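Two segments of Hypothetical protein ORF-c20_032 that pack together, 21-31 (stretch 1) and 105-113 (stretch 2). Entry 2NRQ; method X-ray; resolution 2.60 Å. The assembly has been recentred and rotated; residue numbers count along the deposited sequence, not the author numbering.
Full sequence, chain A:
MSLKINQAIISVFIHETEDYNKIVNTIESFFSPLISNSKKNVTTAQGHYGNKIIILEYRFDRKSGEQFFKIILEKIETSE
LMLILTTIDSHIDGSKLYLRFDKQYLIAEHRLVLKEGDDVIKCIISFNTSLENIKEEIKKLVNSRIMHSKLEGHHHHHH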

# COMPACT_ATOMS: atom_id res chain seq x y z
N ASN A 21 -1.25 17.27 -0.79
CA ASN A 21 -0.12 17.37 0.14
C ASN A 21 -0.35 16.55 1.41
O ASN A 21 0.54 15.84 1.88
CB ASN A 21 0.12 18.83 0.50
CG ASN A 21 0.51 19.66 -0.70
OD1 ASN A 21 1.47 19.34 -1.40
ND2 ASN A 21 -0.24 20.74 -0.95
N LYS A 22 -1.56 16.67 1.94
CA LYS A 22 -1.96 15.96 3.14
C LYS A 22 -1.69 14.46 2.94
O LYS A 22 -1.13 13.81 3.82
CB LYS A 22 -3.45 16.22 3.40
CG LYS A 22 -3.94 15.89 4.79
CD LYS A 22 -3.86 14.40 5.07
CE LYS A 22 -4.15 14.14 6.53
NZ LYS A 22 -3.29 15.02 7.39
N ILE A 23 -2.08 13.92 1.79
CA ILE A 23 -1.88 12.51 1.49
C ILE A 23 -0.39 12.13 1.37
O ILE A 23 0.07 11.14 1.95
CB ILE A 23 -2.59 12.11 0.18
CG1 ILE A 23 -4.08 12.42 0.29
CG2 ILE A 23 -2.40 10.63 -0.11
CD1 ILE A 23 -4.84 12.26 -1.03
N VAL A 24 0.36 12.95 0.63
CA VAL A 24 1.79 12.72 0.42
C VAL A 24 2.51 12.66 1.75
O VAL A 24 3.24 11.70 2.02
CB VAL A 24 2.44 13.87 -0.41
CG1 VAL A 24 3.95 13.66 -0.53
CG2 VAL A 24 1.81 13.94 -1.79
N ASN A 25 2.30 13.69 2.57
CA ASN A 25 2.95 13.75 3.87
C ASN A 25 2.56 12.55 4.69
O ASN A 25 3.43 11.90 5.29
CB ASN A 25 2.58 15.02 4.62
CG ASN A 25 2.96 16.27 3.86
OD1 ASN A 25 3.98 16.30 3.16
ND2 ASN A 25 2.16 17.32 4.01
N THR A 26 1.27 12.26 4.72
CA THR A 26 0.79 11.11 5.48
C THR A 26 1.54 9.86 5.04
O THR A 26 2.12 9.16 5.87
CB THR A 26 -0.73 10.88 5.31
OG1 THR A 26 -1.45 11.99 5.85
CG2 THR A 26 -1.16 9.62 6.04
N ILE A 27 1.53 9.59 3.74
CA ILE A 27 2.21 8.39 3.24
C ILE A 27 3.72 8.39 3.47
O ILE A 27 4.27 7.40 3.95
CB ILE A 27 1.91 8.17 1.74
CG1 ILE A 27 0.41 7.94 1.55
CG2 ILE A 27 2.72 7.00 1.22
CD1 ILE A 27 0.00 7.56 0.15
N GLU A 28 4.39 9.49 3.16
CA GLU A 28 5.83 9.53 3.34
C GLU A 28 6.21 9.44 4.82
O GLU A 28 7.30 8.97 5.18
CB GLU A 28 6.41 10.79 2.69
CG GLU A 28 5.99 10.90 1.25
CD GLU A 28 6.79 11.92 0.45
OE1 GLU A 28 6.98 13.05 0.93
OE2 GLU A 28 7.21 11.57 -0.66
N SER A 29 5.31 9.87 5.70
CA SER A 29 5.58 9.78 7.12
C SER A 29 5.28 8.37 7.63
O SER A 29 6.12 7.70 8.23
CB SER A 29 4.72 10.77 7.88
OG SER A 29 4.78 10.46 9.25
N PHE A 30 4.06 7.92 7.37
CA PHE A 30 3.63 6.60 7.80
C PHE A 30 4.64 5.51 7.44
O PHE A 30 4.81 4.54 8.17
CB PHE A 30 2.29 6.27 7.16
CG PHE A 30 1.59 5.10 7.79
CD1 PHE A 30 0.76 5.28 8.90
CD2 PHE A 30 1.78 3.81 7.29
CE1 PHE A 30 0.13 4.20 9.50
CE2 PHE A 30 1.15 2.72 7.89
CZ PHE A 30 0.32 2.91 9.00
N PHE A 31 5.31 5.65 6.31
CA PHE A 31 6.28 4.65 5.88
C PHE A 31 7.71 5.12 6.09
O PHE A 31 8.65 4.55 5.54
CB PHE A 31 6.08 4.28 4.42
CG PHE A 31 4.82 3.52 4.16
CD1 PHE A 31 3.72 4.14 3.59
CD2 PHE A 31 4.74 2.17 4.51
CE1 PHE A 31 2.55 3.43 3.36
CE2 PHE A 31 3.58 1.46 4.30
CZ PHE A 31 2.48 2.09 3.71
N TYR A 105 -9.06 6.45 6.13
CA TYR A 105 -8.51 5.92 7.37
C TYR A 105 -7.04 6.21 7.65
O TYR A 105 -6.65 6.41 8.80
CB TYR A 105 -8.73 4.41 7.42
CG TYR A 105 -10.09 4.03 7.92
CD1 TYR A 105 -10.45 4.22 9.25
CD2 TYR A 105 -11.03 3.47 7.06
CE1 TYR A 105 -11.70 3.88 9.71
CE2 TYR A 105 -12.29 3.12 7.51
CZ TYR A 105 -12.62 3.33 8.84
OH TYR A 105 -13.87 2.96 9.29
N LEU A 106 -6.22 6.23 6.60
CA LEU A 106 -4.79 6.47 6.80
C LEU A 106 -4.48 7.94 7.08
O LEU A 106 -3.70 8.25 7.98
CB LEU A 106 -3.98 6.00 5.59
CG LEU A 106 -2.51 5.77 5.93
CD1 LEU A 106 -2.35 4.36 6.50
CD2 LEU A 106 -1.64 5.94 4.71
N ILE A 107 -5.08 8.84 6.31
CA ILE A 107 -4.82 10.26 6.50
C ILE A 107 -5.56 10.85 7.70
O ILE A 107 -5.14 11.86 8.26
CB ILE A 107 -5.19 11.06 5.23
CG1 ILE A 107 -6.52 10.57 4.67
CG2 ILE A 107 -4.09 10.91 4.19
CD1 ILE A 107 -6.91 11.20 3.36
N ALA A 108 -6.66 10.22 8.09
CA ALA A 108 -7.44 10.71 9.21
C ALA A 108 -7.12 10.03 10.54
O ALA A 108 -7.28 10.64 11.59
CB ALA A 108 -8.91 10.58 8.90
N GLU A 109 -6.64 8.78 10.49
CA GLU A 109 -6.32 8.06 11.73
C GLU A 109 -5.07 7.20 11.67
O GLU A 109 -4.89 6.33 12.51
CB GLU A 109 -7.50 7.16 12.13
CG GLU A 109 -8.77 7.92 12.45
CD GLU A 109 -9.97 7.00 12.59
OE1 GLU A 109 -9.96 6.14 13.49
OE2 GLU A 109 -10.91 7.16 11.79
N HIS A 110 -4.20 7.43 10.69
CA HIS A 110 -2.98 6.64 10.56
C HIS A 110 -3.31 5.17 10.75
O HIS A 110 -2.61 4.47 11.49
CB HIS A 110 -1.95 7.07 11.61
CG HIS A 110 -1.41 8.45 11.41
ND1 HIS A 110 -2.23 9.55 11.26
CD2 HIS A 110 -0.14 8.92 11.36
CE1 HIS A 110 -1.49 10.64 11.13
NE2 HIS A 110 -0.22 10.28 11.18
N ARG A 111 -4.35 4.69 10.09
CA ARG A 111 -4.74 3.30 10.25
C ARG A 111 -4.97 2.57 8.93
O ARG A 111 -5.71 3.05 8.06
CB ARG A 111 -5.99 3.21 11.12
CG ARG A 111 -6.19 1.86 11.78
CD ARG A 111 -6.94 2.03 13.09
NE ARG A 111 -8.29 2.54 12.88
CZ ARG A 111 -9.31 1.78 12.50
NH1 ARG A 111 -9.14 0.48 12.29
NH2 ARG A 111 -10.51 2.34 12.32
N LEU A 112 -4.33 1.42 8.79
CA LEU A 112 -4.44 0.61 7.59
C LEU A 112 -5.69 -0.24 7.63
O LEU A 112 -5.76 -1.22 8.36
CB LEU A 112 -3.22 -0.29 7.46
CG LEU A 112 -1.92 0.37 7.05
CD1 LEU A 112 -0.76 -0.63 7.19
CD2 LEU A 112 -2.05 0.86 5.61
N VAL A 113 -6.68 0.13 6.84
CA VAL A 113 -7.93 -0.61 6.79
C VAL A 113 -8.21 -1.01 5.35
O VAL A 113 -8.41 -0.15 4.49
CB VAL A 113 -9.10 0.24 7.32
CG1 VAL A 113 -10.42 -0.45 7.03
CG2 VAL A 113 -8.94 0.47 8.80

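No hydrogen bond joins these two stretches; the contact is shape and apolar burial. About 490 Å² is buried between the stretches, summed over both sides; their helices cross at 85°. L106 is the first residue of stretch 2 to make contact. With chi1 t and chi2 p, it places CD1 over the face of the F30 ring, 3.8 Å from the centroid and 8° off the normal, a CH-pi contact, while its CD2 lies 3.9 Å from T26 CG2 and 4.3 Å from I27 CG1.

I107 comes next, where the backbones run closest: its CA is 5.8 Å from T26 CA. A small residue suits such a place, and T26 OG1 donates to K22 O (2.7 Å) in its own helix, which satisfies its donor beside an apolar neighbour; T26 OG1 lies 3.3 Å from I107 CG2. I107 CG2 also lies 3.8 Å from I23 CA. K22 is exposed, and its aliphatic part serves as cover, its CE 3.0 Å from I107 O.

At H110, positive phi marks the departure from helical geometry, and H110 O meets the F30 ring edge, 3.4 Å from F30 CE1. After the turn, L112 points back toward stretch 1, its CG 3.9 Å from F30 CZ, adding a second leucine to the aromatic's surroundings.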